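Local structure of 16L protein (6TQP) at residues 21-26 and 50-55; 44-49 and 143-148; 100-105 and 131-136. The protein probably blocks apoptosis of the infected host cell, acting as a poxviral Bcl-2-like protein that binds the BH3 segments of pro-apoptotic host proteins in a surface groove. One frame throughout, in Å; residues are numbered along the deposited sequence.

Overall arrangement
The chain folds into an all-helical bundle, and the three contacts join five of its six helices. From the N terminus, contact 1 closes first. It brings helix 12-27 back against helix 38-68, closing a loop of 23 residues, 13 of them helical. Contact 2 starts within that loop, at 44-49, and is completed only near the C terminus, at 143-148, so contacts 1 and 2 cross. Contact 3 opens and closes between the two halves of contact 2. It joins helix 96-113 to the end of helix 120-134, close to the centre of the chain. Helix 38-68 serves both contacts 1 and 2. Helix 137-148, used by contact 2, follows directly on helix 120-134.

Contact 1 (21-26 and 50-55); sequences VFYINE and DCENIM
The first torsions of Y23 and C51 set up their meeting. In Y23, CG is anti to the backbone N (chi1 -180°), which carries the ring straight out from helix 12-27 toward helix 38-68. In C51, SG lies beside its own backbone N (chi1 -67°), which turns the sulfur aside and leaves CB facing the phenol. C51 CB lies 3.5 Å from Y23 OH and 3.9 Å from Y23 CE2, on an oblique line to the ring. C51 SG stands farther back, 5.4 Å from the Y23 ring centroid and 49° off the ring normal, an oblique sulfur-aromatic contact. E52 touches the same hydroxyl through its aliphatic part, with E52 CG 3.8 Å from Y23 OH. Its carboxylate plane is turned obliquely to the ring.

The backbones are well apart, with the CA atoms of Y23 and C51 9.9 Å from each other, so one long side chain spans the distance. I103 brings helix 96-113 against the same ring, and L44 and K48 add earlier turns of helix 38-68 in this Bcl-2-like bundle.

One water links the two helices. It lies 2.8 Å from Y23 OH and makes a weak bond of 3.4 Å to C51 O. That carbonyl also accepts M55 N, in the helix, and the hydroxyl of S104. Across this contact, then, the phenol meets carbon directly, with the sulfur obliquely farther off, and its hydrogen bonding toward helix 38-68 goes through water. The join is mainly apolar, with one loosely held water bridge at the hydroxyl end.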
ATOM      1  N   VAL A  21       0.498  -3.101   8.000  1.00 28.59           N
ATOM      2  CA  VAL A  21       1.701  -3.832   8.392  1.00 29.52           C
ATOM      3  C   VAL A  21       1.417  -5.323   8.423  1.00 36.51           C
ATOM      4  O   VAL A  21       2.205  -6.133   7.923  1.00 39.40           O
ATOM      5  CB  VAL A  21       2.219  -3.320   9.747  1.00 38.15           C
ATOM      6  CG1 VAL A  21       3.398  -4.179  10.248  1.00 38.34           C
ATOM      7  CG2 VAL A  21       2.630  -1.867   9.616  1.00 32.42           C
ATOM      8  N   PHE A  22       0.279  -5.706   9.005  1.00 36.10           N
ATOM      9  CA  PHE A  22      -0.100  -7.111   9.053  1.00 35.04           C
ATOM     10  C   PHE A  22      -0.233  -7.687   7.650  1.00 36.49           C
ATOM     11  O   PHE A  22       0.278  -8.775   7.355  1.00 33.88           O
ATOM     12  CB  PHE A  22      -1.409  -7.253   9.822  1.00 30.94           C
ATOM     13  CG  PHE A  22      -1.845  -8.677  10.019  1.00 33.23           C
ATOM     14  CD1 PHE A  22      -2.554  -9.338   9.031  1.00 36.53           C
ATOM     15  CD2 PHE A  22      -1.559  -9.346  11.198  1.00 36.43           C
ATOM     16  CE1 PHE A  22      -2.965 -10.650   9.208  1.00 34.96           C
ATOM     17  CE2 PHE A  22      -1.963 -10.659  11.385  1.00 35.55           C
ATOM     18  CZ  PHE A  22      -2.664 -11.314  10.389  1.00 35.10           C
ATOM     19  N   TYR A  23      -0.908  -6.954   6.761  1.00 31.95           N
ATOM     20  CA  TYR A  23      -1.142  -7.442   5.404  1.00 29.93           C
ATOM     21  C   TYR A  23       0.170  -7.626   4.652  1.00 35.41           C
ATOM     22  O   TYR A  23       0.421  -8.682   4.053  1.00 37.86           O
ATOM     23  CB  TYR A  23      -2.055  -6.466   4.656  1.00 29.32           C
ATOM     24  CG  TYR A  23      -2.343  -6.906   3.238  1.00 32.54           C
ATOM     25  CD1 TYR A  23      -2.972  -8.123   2.982  1.00 49.17           C
ATOM     26  CD2 TYR A  23      -1.967  -6.127   2.160  1.00 35.40           C
ATOM     27  CE1 TYR A  23      -3.230  -8.535   1.686  1.00 41.00           C
ATOM     28  CE2 TYR A  23      -2.224  -6.530   0.862  1.00 34.42           C
ATOM     29  CZ  TYR A  23      -2.862  -7.725   0.629  1.00 39.42           C
ATOM     30  OH  TYR A  23      -3.099  -8.108  -0.672  1.00 44.02           O
ATOM     31  N   ILE A  24       1.018  -6.598   4.662  1.00 30.06           N
ATOM     32  CA  ILE A  24       2.306  -6.686   3.981  1.00 29.85           C
ATOM     33  C   ILE A  24       3.119  -7.861   4.518  1.00 36.74           C
ATOM     34  O   ILE A  24       3.717  -8.620   3.746  1.00 42.41           O
ATOM     35  CB  ILE A  24       3.061  -5.349   4.114  1.00 31.13           C
ATOM     36  CG1 ILE A  24       2.291  -4.228   3.401  1.00 25.47           C
ATOM     37  CG2 ILE A  24       4.482  -5.462   3.552  1.00 35.86           C
ATOM     38  CD1 ILE A  24       2.056  -4.437   1.910  1.00 36.15           C
ATOM     39  N   ASN A  25       3.153  -8.038   5.845  1.00 41.31           N
ATOM     40  CA  ASN A  25       3.885  -9.174   6.400  1.00 44.20           C
ATOM     41  C   ASN A  25       3.279 -10.491   5.937  1.00 41.43           C
ATOM     42  O   ASN A  25       4.003 -11.459   5.675  1.00 48.94           O
ATOM     43  CB  ASN A  25       3.908  -9.110   7.930  1.00 44.43           C
ATOM     44  CG  ASN A  25       4.796  -7.999   8.459  1.00 50.63           C
ATOM     45  OD1 ASN A  25       5.683  -7.500   7.758  1.00 59.88           O
ATOM     46  ND2 ASN A  25       4.565  -7.604   9.704  1.00 51.83           N
ATOM     47  N   GLU A  26       1.952 -10.547   5.829  1.00 42.33           N
ATOM     48  CA  GLU A  26       1.295 -11.757   5.352  1.00 46.65           C
ATOM     49  C   GLU A  26       1.695 -12.068   3.912  1.00 63.68           C
ATOM     50  O   GLU A  26       1.889 -13.236   3.549  1.00 49.58           O
ATOM     51  CB  GLU A  26      -0.223 -11.606   5.494  1.00 47.54           C
ATOM     52  CG  GLU A  26      -1.045 -12.710   4.836  1.00 53.74           C
ATOM     53  CD  GLU A  26      -2.512 -12.678   5.256  1.00 58.66           C
ATOM     54  OE1 GLU A  26      -2.790 -12.758   6.471  1.00 81.29           O
ATOM     55  OE2 GLU A  26      -3.386 -12.574   4.372  1.00 72.40           O
ATOM     56  N   ASP A  50      -9.507  -6.096  -2.324  1.00 39.41           N
ATOM     57  CA  ASP A  50      -9.205  -5.023  -3.264  1.00 40.70           C
ATOM     58  C   ASP A  50      -7.766  -5.112  -3.761  1.00 41.13           C
ATOM     59  O   ASP A  50      -7.505  -4.995  -4.963  1.00 43.62           O
ATOM     60  CB  ASP A  50      -9.458  -3.661  -2.618  1.00 37.21           C
ATOM     61  CG  ASP A  50     -10.925  -3.415  -2.321  1.00 43.10           C
ATOM     62  OD1 ASP A  50     -11.783  -4.096  -2.921  1.00 46.85           O
ATOM     63  OD2 ASP A  50     -11.217  -2.528  -1.492  1.00 44.22           O
ATOM     64  N   CYS A  51      -6.813  -5.324  -2.850  1.00 37.18           N
ATOM     65  CA  CYS A  51      -5.410  -5.312  -3.250  1.00 30.79           C
ATOM     66  C   CYS A  51      -5.039  -6.542  -4.070  1.00 36.82           C
ATOM     67  O   CYS A  51      -4.221  -6.440  -4.992  1.00 34.64           O
ATOM     68  CB  CYS A  51      -4.520  -5.175  -2.019  1.00 26.89           C
ATOM     69  SG  CYS A  51      -4.712  -3.543  -1.237  1.00 33.66           S
ATOM     70  N   GLU A  52      -5.638  -7.705  -3.783  1.00 35.92           N
ATOM     71  CA  GLU A  52      -5.403  -8.865  -4.635  1.00 33.33           C
ATOM     72  C   GLU A  52      -5.982  -8.651  -6.031  1.00 38.76           C
ATOM     73  O   GLU A  52      -5.415  -9.134  -7.016  1.00 36.01           O
ATOM     74  CB  GLU A  52      -5.984 -10.129  -3.985  1.00 36.38           C
ATOM     75  CG  GLU A  52      -5.204 -10.562  -2.759  1.00 56.45           C
ATOM     76  CD  GLU A  52      -5.799 -11.767  -2.067  1.00 64.40           C
ATOM     77  OE1 GLU A  52      -6.928 -12.171  -2.421  1.00 51.09           O
ATOM     78  OE2 GLU A  52      -5.126 -12.306  -1.167  1.00 58.98           O
ATOM     79  N   ASN A  53      -7.076  -7.897  -6.149  1.00 33.12           N
ATOM     80  CA  ASN A  53      -7.644  -7.639  -7.467  1.00 36.36           C
ATOM     81  C   ASN A  53      -6.790  -6.644  -8.245  1.00 38.07           C
ATOM     82  O   ASN A  53      -6.633  -6.772  -9.467  1.00 40.16           O
ATOM     83  CB  ASN A  53      -9.079  -7.140  -7.323  1.00 48.92           C
ATOM     84  CG  ASN A  53     -10.055  -8.271  -7.050  1.00 74.64           C
ATOM     85  OD1 ASN A  53      -9.827  -9.414  -7.453  1.00 64.86           O
ATOM     86  ND2 ASN A  53     -11.142  -7.963  -6.360  1.00 91.27           N
ATOM     87  N   ILE A  54      -6.216  -5.658  -7.552  1.00 37.11           N
ATOM     88  CA  ILE A  54      -5.305  -4.718  -8.209  1.00 34.27           C
ATOM     89  C   ILE A  54      -4.066  -5.451  -8.704  1.00 35.15           C
ATOM     90  O   ILE A  54      -3.601  -5.238  -9.832  1.00 35.58           O
ATOM     91  CB  ILE A  54      -4.926  -3.581  -7.246  1.00 31.42           C
ATOM     92  CG1 ILE A  54      -6.158  -2.737  -6.902  1.00 31.70           C
ATOM     93  CG2 ILE A  54      -3.849  -2.701  -7.854  1.00 32.62           C
ATOM     94  CD1 ILE A  54      -5.916  -1.735  -5.731  1.00 35.87           C
ATOM     95  N   MET A  55      -3.502  -6.316  -7.858  1.00 33.43           N
ATOM     96  CA  MET A  55      -2.342  -7.102  -8.260  1.00 37.13           C
ATOM     97  C   MET A  55      -2.654  -7.933  -9.497  1.00 40.95           C
ATOM     98  O   MET A  55      -1.808  -8.086 -10.386  1.00 41.38           O
ATOM     99  CB  MET A  55      -1.899  -8.009  -7.111  1.00 36.94           C
ATOM    100  CG  MET A  55      -0.643  -8.825  -7.432  1.00 42.23           C
ATOM    101  SD  MET A  55       0.797  -7.753  -7.574  1.00 48.31           S
ATOM    102  CE  MET A  55       0.939  -7.184  -5.881  1.00 39.42           C
TER
HETATM  103  O   HOH W   1      -1.683  -7.227  -2.865  1.00 32.49           O

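Contact 2 (44-49 and 143-148); sequences LNLIKE and FINIKN
I144 and I47 form the buried part of this contact. I144 CD1 lies 3.8 Å from I47 CG1 and 4.1 Å from I47 CD1, and the two side chains cross obliquely. The same methyl is 4.2 Å from L46 CB, so the tip of I144 rests between two neighbouring side chains of helix 38-68. Its CG1 is flanked on both sides, by the backbone N and the carbonyl carbon (chi1 61°). This torsion aims the CG1-CD1 arm at the other helix. CG2 takes the place beside the backbone N, and it packs on L100 of helix 96-113.

The CA atoms of L46 and I144 come to 6.4 Å. The local helix axes cross at 74° with a closest approach of 9.9 Å. This is the steep packing of the last helix across the long helix 38-68 in the Bcl-2-like bundle. Other residues of helix 137-148 meet the bound peptide: F143 stacks on an aromatic side chain there, and I146 packs on one as well.

L46 and N145 make the partly exposed edge. L46 CD1 lies 3.5 Å from N145 OD1, with the two side chains at about a right angle. A methyl is thus set against an amide oxygen, with no hydrogen bond between them. L46 CD1 is also 4.0 Å from I144 O. Farther along, E49 OE1 and K147 NZ are opposite charges 6.3 Å apart and not in contact. K147 instead forms a salt bridge with D50. I146, K147 and N148 are poorly ordered.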
ATOM      1  N   LEU A  44      -9.070  -5.694   7.285  1.00 27.52           N
ATOM      2  CA  LEU A  44      -8.146  -6.549   6.548  1.00 31.84           C
ATOM      3  C   LEU A  44      -8.862  -7.312   5.439  1.00 34.05           C
ATOM      4  O   LEU A  44      -8.404  -7.335   4.289  1.00 36.01           O
ATOM      5  CB  LEU A  44      -7.458  -7.527   7.508  1.00 25.66           C
ATOM      6  CG  LEU A  44      -6.591  -8.570   6.790  1.00 27.24           C
ATOM      7  CD1 LEU A  44      -5.364  -7.957   6.163  1.00 38.05           C
ATOM      8  CD2 LEU A  44      -6.218  -9.700   7.757  1.00 31.49           C
ATOM      9  N   ASN A  45      -9.975  -7.974   5.769  1.00 36.13           N
ATOM     10  CA  ASN A  45     -10.693  -8.752   4.762  1.00 31.84           C
ATOM     11  C   ASN A  45     -11.097  -7.884   3.573  1.00 38.38           C
ATOM     12  O   ASN A  45     -11.039  -8.329   2.424  1.00 41.96           O
ATOM     13  CB  ASN A  45     -11.920  -9.426   5.387  1.00 33.43           C
ATOM     14  CG  ASN A  45     -11.534 -10.510   6.385  1.00 43.50           C
ATOM     15  OD1 ASN A  45     -10.426 -11.042   6.324  1.00 47.41           O
ATOM     16  ND2 ASN A  45     -12.443 -10.844   7.303  1.00 50.03           N
ATOM     17  N   LEU A  46     -11.482  -6.634   3.823  1.00 34.62           N
ATOM     18  CA  LEU A  46     -11.885  -5.757   2.727  1.00 35.19           C
ATOM     19  C   LEU A  46     -10.681  -5.347   1.885  1.00 35.19           C
ATOM     20  O   LEU A  46     -10.718  -5.394   0.648  1.00 39.10           O
ATOM     21  CB  LEU A  46     -12.594  -4.530   3.282  1.00 35.88           C
ATOM     22  CG  LEU A  46     -13.922  -4.821   3.992  1.00 40.17           C
ATOM     23  CD1 LEU A  46     -14.445  -3.559   4.661  1.00 41.09           C
ATOM     24  CD2 LEU A  46     -14.964  -5.384   3.026  1.00 47.55           C
ATOM     25  N   ILE A  47      -9.604  -4.942   2.546  1.00 29.13           N
ATOM     26  CA  ILE A  47      -8.422  -4.459   1.839  1.00 35.46           C
ATOM     27  C   ILE A  47      -7.763  -5.590   1.066  1.00 38.25           C
ATOM     28  O   ILE A  47      -7.261  -5.398  -0.050  1.00 33.49           O
ATOM     29  CB  ILE A  47      -7.450  -3.833   2.847  1.00 33.76           C
ATOM     30  CG1 ILE A  47      -7.966  -2.458   3.277  1.00 41.48           C
ATOM     31  CG2 ILE A  47      -6.031  -3.760   2.278  1.00 37.02           C
ATOM     32  CD1 ILE A  47      -7.284  -1.916   4.495  1.00 43.58           C
ATOM     33  N   LYS A  48      -7.722  -6.779   1.661  1.00 31.38           N
ATOM     34  CA  LYS A  48      -7.088  -7.914   1.005  1.00 31.11           C
ATOM     35  C   LYS A  48      -7.733  -8.202  -0.342  1.00 38.57           C
ATOM     36  O   LYS A  48      -7.038  -8.479  -1.326  1.00 36.67           O
ATOM     37  CB  LYS A  48      -7.172  -9.140   1.918  1.00 33.63           C
ATOM     38  CG  LYS A  48      -6.473 -10.384   1.396  1.00 48.17           C
ATOM     39  CD  LYS A  48      -6.551 -11.518   2.424  1.00 51.57           C
ATOM     40  CE  LYS A  48      -5.786 -12.753   1.953  1.00 94.90           C
ATOM     41  NZ  LYS A  48      -5.994 -13.931   2.839  1.00115.39           N
ATOM     42  N   GLU A  49      -9.065  -8.160  -0.406  1.00 44.49           N
ATOM     43  CA  GLU A  49      -9.748  -8.432  -1.667  1.00 47.38           C
ATOM     44  C   GLU A  49      -9.421  -7.370  -2.707  1.00 37.81           C
ATOM     45  O   GLU A  49      -9.132  -7.689  -3.867  1.00 36.49           O
ATOM     46  CB  GLU A  49     -11.256  -8.502  -1.449  1.00 72.88           C
ATOM     47  CG  GLU A  49     -11.717  -9.693  -0.644  1.00115.37           C
ATOM     48  CD  GLU A  49     -13.216  -9.696  -0.450  1.00116.77           C
ATOM     49  OE1 GLU A  49     -13.844  -8.640  -0.689  1.00 90.06           O
ATOM     50  OE2 GLU A  49     -13.764 -10.751  -0.067  1.00113.46           O
ATOM     51  N   PHE A 143     -14.412   4.354   1.801  1.00 33.82           N
ATOM     52  CA  PHE A 143     -14.309   3.884   0.426  1.00 33.51           C
ATOM     53  C   PHE A 143     -14.397   2.365   0.358  1.00 35.45           C
ATOM     54  O   PHE A 143     -15.049   1.821  -0.534  1.00 39.97           O
ATOM     55  CB  PHE A 143     -13.008   4.377  -0.201  1.00 33.09           C
ATOM     56  CG  PHE A 143     -12.808   3.931  -1.611  1.00 33.79           C
ATOM     57  CD1 PHE A 143     -13.498   4.532  -2.645  1.00 39.29           C
ATOM     58  CD2 PHE A 143     -11.931   2.911  -1.907  1.00 37.41           C
ATOM     59  CE1 PHE A 143     -13.310   4.126  -3.944  1.00 36.63           C
ATOM     60  CE2 PHE A 143     -11.741   2.499  -3.203  1.00 42.53           C
ATOM     61  CZ  PHE A 143     -12.428   3.101  -4.222  1.00 47.18           C
ATOM     62  N   ILE A 144     -13.747   1.664   1.287  1.00 35.09           N
ATOM     63  CA  ILE A 144     -13.732   0.208   1.187  1.00 34.51           C
ATOM     64  C   ILE A 144     -14.992  -0.403   1.791  1.00 35.12           C
ATOM     65  O   ILE A 144     -15.425  -1.478   1.360  1.00 40.10           O
ATOM     66  CB  ILE A 144     -12.460  -0.367   1.829  1.00 33.51           C
ATOM     67  CG1 ILE A 144     -12.385  -0.008   3.307  1.00 41.12           C
ATOM     68  CG2 ILE A 144     -11.231   0.128   1.080  1.00 36.57           C
ATOM     69  CD1 ILE A 144     -11.172  -0.593   4.003  1.00 39.73           C
ATOM     70  N   ASN A 145     -15.593   0.242   2.792  1.00 36.24           N
ATOM     71  CA  ASN A 145     -16.915  -0.177   3.250  1.00 44.17           C
ATOM     72  C   ASN A 145     -17.922  -0.081   2.114  1.00 53.59           C
ATOM     73  O   ASN A 145     -18.572  -1.065   1.751  1.00 60.74           O
ATOM     74  CB  ASN A 145     -17.378   0.681   4.431  1.00 43.30           C
ATOM     75  CG  ASN A 145     -16.723   0.287   5.747  1.00 55.13           C
ATOM     76  OD1 ASN A 145     -16.168  -0.800   5.882  1.00 67.24           O
ATOM     77  ND2 ASN A 145     -16.803   1.178   6.729  1.00 49.05           N
ATOM     78  N   ILE A 146     -18.058   1.114   1.533  1.00 81.71           N
ATOM     79  CA  ILE A 146     -19.065   1.345   0.505  1.00 96.01           C
ATOM     80  C   ILE A 146     -18.692   0.679  -0.816  1.00106.40           C
ATOM     81  O   ILE A 146     -19.564   0.495  -1.676  1.00112.13           O
ATOM     82  CB  ILE A 146     -19.280   2.860   0.320  1.00100.35           C
ATOM     83  CG1 ILE A 146     -19.809   3.483   1.615  1.00109.43           C
ATOM     84  CG2 ILE A 146     -20.263   3.142  -0.812  1.00115.66           C
ATOM     85  CD1 ILE A 146     -19.522   4.970   1.750  1.00108.94           C
ATOM     86  N   LYS A 147     -17.420   0.315  -1.007  1.00 99.13           N
ATOM     87  CA  LYS A 147     -17.028  -0.409  -2.213  1.00101.49           C
ATOM     88  C   LYS A 147     -17.986  -1.559  -2.490  1.00114.65           C
ATOM     89  O   LYS A 147     -18.333  -1.830  -3.646  1.00108.45           O
ATOM     90  CB  LYS A 147     -15.583  -0.898  -2.074  1.00113.02           C
ATOM     91  CG  LYS A 147     -15.223  -2.165  -2.843  1.00124.89           C
ATOM     92  CD  LYS A 147     -15.401  -2.040  -4.358  1.00111.38           C
ATOM     93  CE  LYS A 147     -15.026  -3.342  -5.047  1.00 93.32           C
ATOM     94  NZ  LYS A 147     -13.650  -3.788  -4.685  1.00 83.17           N
ATOM     95  N   ASN A 148     -18.444  -2.235  -1.436  1.00110.28           N
ATOM     96  CA  ASN A 148     -19.507  -3.217  -1.560  1.00114.33           C
ATOM     97  C   ASN A 148     -20.784  -2.835  -0.823  1.00119.07           C
ATOM     98  O   ASN A 148     -21.851  -3.351  -1.168  1.00102.10           O
ATOM     99  CB  ASN A 148     -19.023  -4.581  -1.053  1.00111.28           C
ATOM    100  CG  ASN A 148     -19.484  -5.718  -1.935  1.00109.36           C
ATOM    101  OD1 ASN A 148     -18.981  -5.901  -3.043  1.00102.16           O
ATOM    102  ND2 ASN A 148     -20.452  -6.487  -1.452  1.00115.72           N
TER

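Contact 3 (100-105 and 131-136)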
ATOM      1  N   LEU A 100      -4.941   2.263  -1.883  1.00 26.43           N
ATOM      2  CA  LEU A 100      -5.052   0.827  -2.114  1.00 27.80           C
ATOM      3  C   LEU A 100      -4.020   0.368  -3.130  1.00 34.89           C
ATOM      4  O   LEU A 100      -3.336  -0.638  -2.920  1.00 31.06           O
ATOM      5  CB  LEU A 100      -6.460   0.482  -2.578  1.00 25.55           C
ATOM      6  CG  LEU A 100      -7.541   0.654  -1.508  1.00 30.70           C
ATOM      7  CD1 LEU A 100      -8.878   0.395  -2.110  1.00 30.30           C
ATOM      8  CD2 LEU A 100      -7.312  -0.300  -0.321  1.00 28.63           C
ATOM      9  N   ALA A 101      -3.862   1.122  -4.221  1.00 30.32           N
ATOM     10  CA  ALA A 101      -2.855   0.763  -5.211  1.00 26.16           C
ATOM     11  C   ALA A 101      -1.466   0.736  -4.592  1.00 23.97           C
ATOM     12  O   ALA A 101      -0.654  -0.138  -4.917  1.00 29.36           O
ATOM     13  CB  ALA A 101      -2.890   1.734  -6.387  1.00 32.41           C
ATOM     14  N   ILE A 102      -1.171   1.676  -3.691  1.00 25.89           N
ATOM     15  CA  ILE A 102       0.159   1.704  -3.083  1.00 27.10           C
ATOM     16  C   ILE A 102       0.362   0.489  -2.172  1.00 31.16           C
ATOM     17  O   ILE A 102       1.467  -0.062  -2.087  1.00 28.03           O
ATOM     18  CB  ILE A 102       0.386   3.034  -2.344  1.00 27.63           C
ATOM     19  CG1 ILE A 102       0.559   4.152  -3.379  1.00 28.68           C
ATOM     20  CG2 ILE A 102       1.611   2.949  -1.445  1.00 27.57           C
ATOM     21  CD1 ILE A 102       0.574   5.550  -2.788  1.00 29.03           C
ATOM     22  N   ILE A 103      -0.681   0.051  -1.469  1.00 28.59           N
ATOM     23  CA  ILE A 103      -0.528  -1.163  -0.662  1.00 23.99           C
ATOM     24  C   ILE A 103      -0.162  -2.334  -1.560  1.00 24.42           C
ATOM     25  O   ILE A 103       0.724  -3.131  -1.239  1.00 29.39           O
ATOM     26  CB  ILE A 103      -1.803  -1.450   0.150  1.00 25.90           C
ATOM     27  CG1 ILE A 103      -2.035  -0.316   1.147  1.00 24.43           C
ATOM     28  CG2 ILE A 103      -1.699  -2.812   0.874  1.00 28.18           C
ATOM     29  CD1 ILE A 103      -3.396  -0.358   1.824  1.00 29.87           C
ATOM     30  N   SER A 104      -0.816  -2.438  -2.717  1.00 24.37           N
ATOM     31  CA  SER A 104      -0.457  -3.493  -3.658  1.00 28.03           C
ATOM     32  C   SER A 104       0.976  -3.330  -4.145  1.00 28.88           C
ATOM     33  O   SER A 104       1.693  -4.317  -4.341  1.00 26.90           O
ATOM     34  CB  SER A 104      -1.417  -3.501  -4.846  1.00 31.44           C
ATOM     35  OG  SER A 104      -2.744  -3.743  -4.428  1.00 34.76           O
ATOM     36  N   LEU A 105       1.403  -2.089  -4.383  1.00 27.68           N
ATOM     37  CA  LEU A 105       2.770  -1.845  -4.827  1.00 28.20           C
ATOM     38  C   LEU A 105       3.776  -2.340  -3.791  1.00 29.30           C
ATOM     39  O   LEU A 105       4.757  -3.018  -4.127  1.00 30.25           O
ATOM     40  CB  LEU A 105       2.960  -0.347  -5.097  1.00 28.99           C
ATOM     41  CG  LEU A 105       4.389   0.066  -5.444  1.00 30.21           C
ATOM     42  CD1 LEU A 105       4.843  -0.549  -6.759  1.00 32.07           C
ATOM     43  CD2 LEU A 105       4.472   1.571  -5.469  1.00 26.79           C
ATOM     44  N   LEU A 131       2.038   4.545   7.933  1.00 30.77           N
ATOM     45  CA  LEU A 131       1.654   5.728   8.695  1.00 32.79           C
ATOM     46  C   LEU A 131       1.002   6.760   7.790  1.00 38.55           C
ATOM     47  O   LEU A 131      -0.066   7.299   8.104  1.00 37.06           O
ATOM     48  CB  LEU A 131       2.874   6.336   9.384  1.00 38.13           C
ATOM     49  CG  LEU A 131       3.312   5.718  10.703  1.00 37.51           C
ATOM     50  CD1 LEU A 131       4.626   6.329  11.137  1.00 53.95           C
ATOM     51  CD2 LEU A 131       2.249   5.918  11.769  1.00 60.02           C
ATOM     52  N   LYS A 132       1.632   7.045   6.654  1.00 33.44           N
ATOM     53  CA  LYS A 132       1.092   8.046   5.745  1.00 27.34           C
ATOM     54  C   LYS A 132      -0.225   7.597   5.135  1.00 31.55           C
ATOM     55  O   LYS A 132      -1.131   8.413   4.936  1.00 30.68           O
ATOM     56  CB  LYS A 132       2.094   8.353   4.641  1.00 35.62           C
ATOM     57  CG  LYS A 132       3.284   9.176   5.075  1.00 88.15           C
ATOM     58  CD  LYS A 132       2.910  10.558   5.597  1.00106.95           C
ATOM     59  CE  LYS A 132       2.325  11.418   4.493  1.00 80.99           C
ATOM     60  NZ  LYS A 132       2.083  12.809   4.962  1.00 72.28           N
ATOM     61  N   ILE A 133      -0.358   6.309   4.819  1.00 30.61           N
ATOM     62  CA  ILE A 133      -1.630   5.839   4.285  1.00 26.37           C
ATOM     63  C   ILE A 133      -2.725   5.981   5.331  1.00 31.32           C
ATOM     64  O   ILE A 133      -3.888   6.264   4.998  1.00 33.90           O
ATOM     65  CB  ILE A 133      -1.501   4.387   3.786  1.00 30.14           C
ATOM     66  CG1 ILE A 133      -0.598   4.349   2.551  1.00 36.65           C
ATOM     67  CG2 ILE A 133      -2.863   3.806   3.484  1.00 30.87           C
ATOM     68  CD1 ILE A 133      -0.266   2.931   2.078  1.00 33.39           C
ATOM     69  N   SER A 134      -2.372   5.830   6.610  1.00 30.42           N
ATOM     70  CA  SER A 134      -3.350   5.846   7.694  1.00 29.56           C
ATOM     71  C   SER A 134      -3.850   7.242   8.027  1.00 34.41           C
ATOM     72  O   SER A 134      -4.848   7.370   8.743  1.00 31.17           O
ATOM     73  CB  SER A 134      -2.752   5.205   8.950  1.00 32.71           C
ATOM     74  OG  SER A 134      -1.749   6.023   9.513  1.00 37.08           O
ATOM     75  N   GLU A 135      -3.205   8.289   7.533  1.00 28.92           N
ATOM     76  CA  GLU A 135      -3.731   9.625   7.762  1.00 27.08           C
ATOM     77  C   GLU A 135      -5.071   9.745   7.037  1.00 28.00           C
ATOM     78  O   GLU A 135      -5.268   9.161   5.967  1.00 33.65           O
ATOM     79  CB  GLU A 135      -2.709  10.663   7.284  1.00 35.01           C
ATOM     80  CG  GLU A 135      -1.358  10.581   8.032  1.00 32.18           C
ATOM     81  CD  GLU A 135      -0.301  11.557   7.498  1.00 38.72           C
ATOM     82  OE1 GLU A 135      -0.602  12.275   6.520  1.00 38.70           O
ATOM     83  OE2 GLU A 135       0.818  11.597   8.068  1.00 40.41           O
ATOM     84  N   ASN A 136      -6.016  10.461   7.647  1.00 36.20           N
ATOM     85  CA  ASN A 136      -7.362  10.595   7.079  1.00 35.85           C
ATOM     86  C   ASN A 136      -7.985   9.230   6.790  1.00 38.05           C
ATOM     87  O   ASN A 136      -8.639   9.028   5.766  1.00 39.81           O
ATOM     88  CB  ASN A 136      -7.324  11.433   5.808  1.00 41.54           C
ATOM     89  CG  ASN A 136      -6.488  12.685   5.966  1.00 48.03           C
ATOM     90  OD1 ASN A 136      -5.470  12.856   5.294  1.00 48.88           O
ATOM     91  ND2 ASN A 136      -6.904  13.556   6.873  1.00 42.47           N
TER
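I133 reaches across to I102 and I103, and it carries this contact from the side of helix 120-134. Its CB points toward helix 96-113. Beyond CB the chain is extended: CG1 is anti to the carbonyl carbon (chi1 -68°), and chi2 of 173° carries the tip straight on. CG1 acts as the spacer. The branch methyl CG2 comes only loosely near, 4.5 Å from I103 CD1. The tip does most of the work. I133 CD1 lies 3.8 Å from I103 CG1 and 4.0 Å from I102 CG2, so one methyl touches two successive residues of helix 96-113. I102 and I133 run alongside with their tips pointing opposite ways, while I103 runs at a slant to I133. The three side chains are buried and purely aliphatic. The CA atoms of I102 and I133 are 8.6 Å apart.

Near the end of helix 120-134, a local salt bridge ties up the turn. K132 NZ pairs with E135 OE1 at 3.1 Å, meeting the carboxylate on its syn side and 29° out of its plane. K99, on helix 96-113, donates to I133 O.

I133 is also covered by I20 of helix 12-27, L90 of helix 76-92 and L140 of helix 137-148. I102 packs on I86 and L90, and on an apolar side chain of the bound peptide. I102 therefore joins the core to the peptide-binding surface, and I133 packs against it within an all-helical bundle without strands.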